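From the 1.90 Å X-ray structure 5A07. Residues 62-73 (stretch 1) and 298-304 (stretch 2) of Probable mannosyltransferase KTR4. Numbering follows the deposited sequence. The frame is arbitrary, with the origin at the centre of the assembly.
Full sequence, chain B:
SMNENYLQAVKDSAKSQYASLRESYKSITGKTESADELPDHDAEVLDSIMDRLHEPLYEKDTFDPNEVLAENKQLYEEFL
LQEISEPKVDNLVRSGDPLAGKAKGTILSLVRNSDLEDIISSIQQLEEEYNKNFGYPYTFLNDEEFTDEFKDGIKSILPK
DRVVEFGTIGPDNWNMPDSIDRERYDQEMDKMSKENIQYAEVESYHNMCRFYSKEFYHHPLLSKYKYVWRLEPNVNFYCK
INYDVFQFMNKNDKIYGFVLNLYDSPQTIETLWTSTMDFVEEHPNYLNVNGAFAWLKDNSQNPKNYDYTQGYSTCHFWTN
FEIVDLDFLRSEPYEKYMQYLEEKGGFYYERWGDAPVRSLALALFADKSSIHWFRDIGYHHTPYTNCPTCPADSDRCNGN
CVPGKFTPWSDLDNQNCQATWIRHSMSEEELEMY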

# COMPACT_ATOMS: atom_id res chain seq x y z
N THR B 62 -26.70 -4.63 14.94
CA THR B 62 -27.60 -3.93 14.04
C THR B 62 -27.26 -4.28 12.61
O THR B 62 -27.64 -3.57 11.69
CB THR B 62 -27.43 -2.43 14.21
OG1 THR B 62 -26.07 -2.07 13.95
CG2 THR B 62 -27.75 -2.05 15.68
N PHE B 63 -26.50 -5.37 12.42
CA PHE B 63 -26.01 -5.76 11.08
C PHE B 63 -25.75 -7.26 11.10
O PHE B 63 -25.49 -7.80 12.16
CB PHE B 63 -24.73 -4.97 10.70
CG PHE B 63 -23.54 -5.21 11.62
CD1 PHE B 63 -22.65 -6.25 11.36
CD2 PHE B 63 -23.30 -4.39 12.67
CE1 PHE B 63 -21.57 -6.44 12.17
CE2 PHE B 63 -22.24 -4.58 13.51
CZ PHE B 63 -21.36 -5.64 13.25
N ASP B 64 -25.87 -7.91 9.95
CA ASP B 64 -25.46 -9.29 9.75
C ASP B 64 -24.27 -9.28 8.74
O ASP B 64 -24.46 -8.84 7.60
CB ASP B 64 -26.61 -10.07 9.15
CG ASP B 64 -26.24 -11.52 8.79
OD1 ASP B 64 -25.08 -11.97 8.94
OD2 ASP B 64 -27.16 -12.23 8.35
N PRO B 65 -23.08 -9.74 9.18
CA PRO B 65 -21.88 -9.78 8.32
C PRO B 65 -22.07 -10.46 6.99
O PRO B 65 -21.41 -10.10 6.05
CB PRO B 65 -20.85 -10.51 9.17
CG PRO B 65 -21.29 -10.30 10.59
CD PRO B 65 -22.77 -10.16 10.57
N ASN B 66 -22.97 -11.42 6.86
CA ASN B 66 -23.23 -12.03 5.58
C ASN B 66 -23.97 -11.14 4.65
O ASN B 66 -23.73 -11.17 3.47
CB ASN B 66 -24.03 -13.33 5.70
CG ASN B 66 -23.29 -14.38 6.46
OD1 ASN B 66 -22.14 -14.66 6.21
ND2 ASN B 66 -23.96 -14.97 7.41
N GLU B 67 -24.95 -10.42 5.17
CA GLU B 67 -25.64 -9.46 4.34
C GLU B 67 -24.72 -8.29 3.99
O GLU B 67 -24.77 -7.77 2.91
CB GLU B 67 -26.84 -8.90 5.10
CG GLU B 67 -27.94 -9.96 5.29
CD GLU B 67 -29.15 -9.44 6.12
OE1 GLU B 67 -29.07 -8.36 6.78
OE2 GLU B 67 -30.20 -10.14 6.10
N VAL B 68 -23.94 -7.86 4.96
CA VAL B 68 -22.93 -6.79 4.72
C VAL B 68 -21.99 -7.22 3.57
O VAL B 68 -21.73 -6.47 2.62
CB VAL B 68 -22.14 -6.55 6.03
CG1 VAL B 68 -20.94 -5.66 5.75
CG2 VAL B 68 -23.02 -5.86 7.03
N LEU B 69 -21.48 -8.46 3.64
CA LEU B 69 -20.58 -8.93 2.63
C LEU B 69 -21.30 -8.86 1.28
O LEU B 69 -20.73 -8.47 0.27
CB LEU B 69 -20.12 -10.35 2.97
CG LEU B 69 -19.24 -10.97 1.89
CD1 LEU B 69 -17.95 -10.18 1.68
CD2 LEU B 69 -18.93 -12.43 2.24
N ALA B 70 -22.55 -9.31 1.20
CA ALA B 70 -23.23 -9.34 -0.10
C ALA B 70 -23.39 -7.94 -0.67
O ALA B 70 -23.26 -7.71 -1.85
CB ALA B 70 -24.62 -10.01 0.02
N GLU B 71 -23.77 -7.00 0.20
CA GLU B 71 -23.99 -5.62 -0.27
C GLU B 71 -22.64 -4.96 -0.69
O GLU B 71 -22.62 -4.21 -1.63
CB GLU B 71 -24.64 -4.77 0.85
CG GLU B 71 -26.14 -5.09 0.93
CD GLU B 71 -26.97 -4.30 2.01
OE1 GLU B 71 -27.00 -3.08 1.91
OE2 GLU B 71 -27.65 -4.92 2.89
N ASN B 72 -21.57 -5.29 0.03
CA ASN B 72 -20.19 -4.78 -0.25
C ASN B 72 -19.73 -5.34 -1.62
O ASN B 72 -19.17 -4.60 -2.40
CB ASN B 72 -19.21 -5.11 0.87
CG ASN B 72 -19.46 -4.29 2.11
OD1 ASN B 72 -20.23 -3.34 2.04
ND2 ASN B 72 -18.71 -4.53 3.19
N LYS B 73 -19.99 -6.62 -1.89
CA LYS B 73 -19.62 -7.17 -3.21
C LYS B 73 -20.38 -6.52 -4.31
O LYS B 73 -19.87 -6.34 -5.37
CB LYS B 73 -19.95 -8.66 -3.28
CG LYS B 73 -19.06 -9.53 -2.47
CD LYS B 73 -19.15 -10.99 -2.97
CE LYS B 73 -19.83 -11.92 -1.97
NZ LYS B 73 -19.21 -13.29 -1.87
N ASP B 298 -14.60 0.33 10.63
CA ASP B 298 -15.67 -0.45 10.09
C ASP B 298 -15.63 -1.86 10.61
O ASP B 298 -14.75 -2.68 10.24
CB ASP B 298 -15.67 -0.49 8.55
CG ASP B 298 -16.99 -1.01 7.98
OD1 ASP B 298 -17.83 -1.54 8.76
OD2 ASP B 298 -17.18 -1.03 6.74
N ASN B 299 -16.63 -2.20 11.43
CA ASN B 299 -16.66 -3.49 12.09
C ASN B 299 -17.68 -4.40 11.48
O ASN B 299 -17.88 -5.54 11.94
CB ASN B 299 -17.00 -3.30 13.60
CG ASN B 299 -18.30 -2.54 13.81
OD1 ASN B 299 -18.52 -1.50 13.21
ND2 ASN B 299 -19.14 -3.04 14.68
N SER B 300 -18.29 -3.97 10.39
CA SER B 300 -19.46 -4.70 9.90
C SER B 300 -19.25 -5.95 9.04
O SER B 300 -20.16 -6.79 8.98
CB SER B 300 -20.40 -3.73 9.18
OG SER B 300 -19.83 -3.14 8.02
N GLN B 301 -18.13 -6.02 8.29
CA GLN B 301 -17.90 -7.15 7.48
C GLN B 301 -17.14 -8.22 8.21
O GLN B 301 -17.47 -9.38 8.03
CB GLN B 301 -17.09 -6.78 6.23
CG GLN B 301 -16.93 -7.91 5.24
CD GLN B 301 -16.36 -7.40 3.91
OE1 GLN B 301 -17.02 -6.68 3.16
NE2 GLN B 301 -15.12 -7.76 3.62
N ASN B 302 -16.12 -7.85 8.97
CA ASN B 302 -15.27 -8.76 9.77
C ASN B 302 -15.19 -8.28 11.22
O ASN B 302 -14.15 -7.83 11.70
CB ASN B 302 -13.84 -8.84 9.21
CG ASN B 302 -13.80 -9.53 7.91
OD1 ASN B 302 -14.28 -10.65 7.78
ND2 ASN B 302 -13.36 -8.85 6.92
N PRO B 303 -16.30 -8.46 11.97
CA PRO B 303 -16.36 -7.97 13.33
C PRO B 303 -15.33 -8.64 14.26
O PRO B 303 -14.88 -8.01 15.23
CB PRO B 303 -17.80 -8.32 13.78
CG PRO B 303 -18.34 -9.27 12.77
CD PRO B 303 -17.61 -8.94 11.50
N LYS B 304 -14.95 -9.85 13.95
CA LYS B 304 -13.94 -10.52 14.81
C LYS B 304 -12.61 -9.91 14.67
O LYS B 304 -11.82 -9.90 15.63
CB LYS B 304 -13.80 -11.98 14.44
CG LYS B 304 -15.05 -12.80 14.60
CD LYS B 304 -14.88 -14.08 13.78
CE LYS B 304 -14.59 -15.28 14.64
NZ LYS B 304 -15.83 -16.11 14.59
O HOH W 1 -18.75 -10.72 6.09
O HOH W 2 -18.45 -3.10 5.66

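Stretch 1 is a short lead-in followed by a helix that begins at Pro 65; stretch 2 is a loop that enters a helix at Pro 303. Touching residues are at least 229 positions apart in sequence, so the contact is purely tertiary. Of the CA atoms, those of Pro 65 and Gln 301 lie nearest each other across the stretches, 4.8 Å apart, and the two sides together bury 417 Å².

Thr 62 makes no contact; the interface opens with Phe 63, whose CA-to-CB bond points toward stretch 2. Ser 300 sits over one face of its ring: Ser 300 CA is 4.0 Å from the ring centroid and 27° off the normal, the geometry of a CH-pi interaction. Pro 303 lies instead at the ring edge, with Phe 63 CE1 4.3 Å from Pro 303 CG, an apolar contact.

Asp 64 points away and serves its own helix. As N-cap, its OD1 accepts from Asn 66 N at 3.0 Å with an N-H...acceptor angle of 158°, satisfying an amide that has no preceding helical turn to supply a carbonyl.

Pro 65 brings the backbones together. Its CA approaches Ser 300 O at 3.5 Å, and the angle of 140° at the hydrogen supports a CA-H...O contact. This is modest compensation, since Ser 300 O has no conventional hydrogen-bond partner in the model. The two proline rings also meet, Pro 65 CG to Pro 303 CG at 3.8 Å. Water 1 links the main chains by donating to both Pro 65 O and Gln 301 O, with its oxygen 2.7 Å from each.

One turn on, Val 68 points toward the loop. Its CG1 lies 3.5 Å from Ser 300 O and 3.8 Å from Gln 301 CA, packing carbon against backbone. Leu 69 starts sideways, but its end comes nearer, placing CD1 3.9 Å from Gln 301 CD.

Asn 72, one turn after Val 68, supplies the sole direct hydrogen bond between the stretches. Asn 72 ND2 donates to Gln 301 OE1 at 2.7 Å, and the nearly linear angle of 177° makes the assignment convincing. The extended t, t start of the Gln 301 side chain carries its amide to this meeting point. Asn 72 ND2 also donates to water 2 at 2.9 Å; that water in turn donates to Asp 298 OD2 and Ser 300 OG, its oxygen 2.7 Å from each. Within the loop, Asp 298 OD1 accepts from Ser 300 N at 3.0 Å and from Ser 300 OG at 2.7 Å, bracing the segment that packs against the helix.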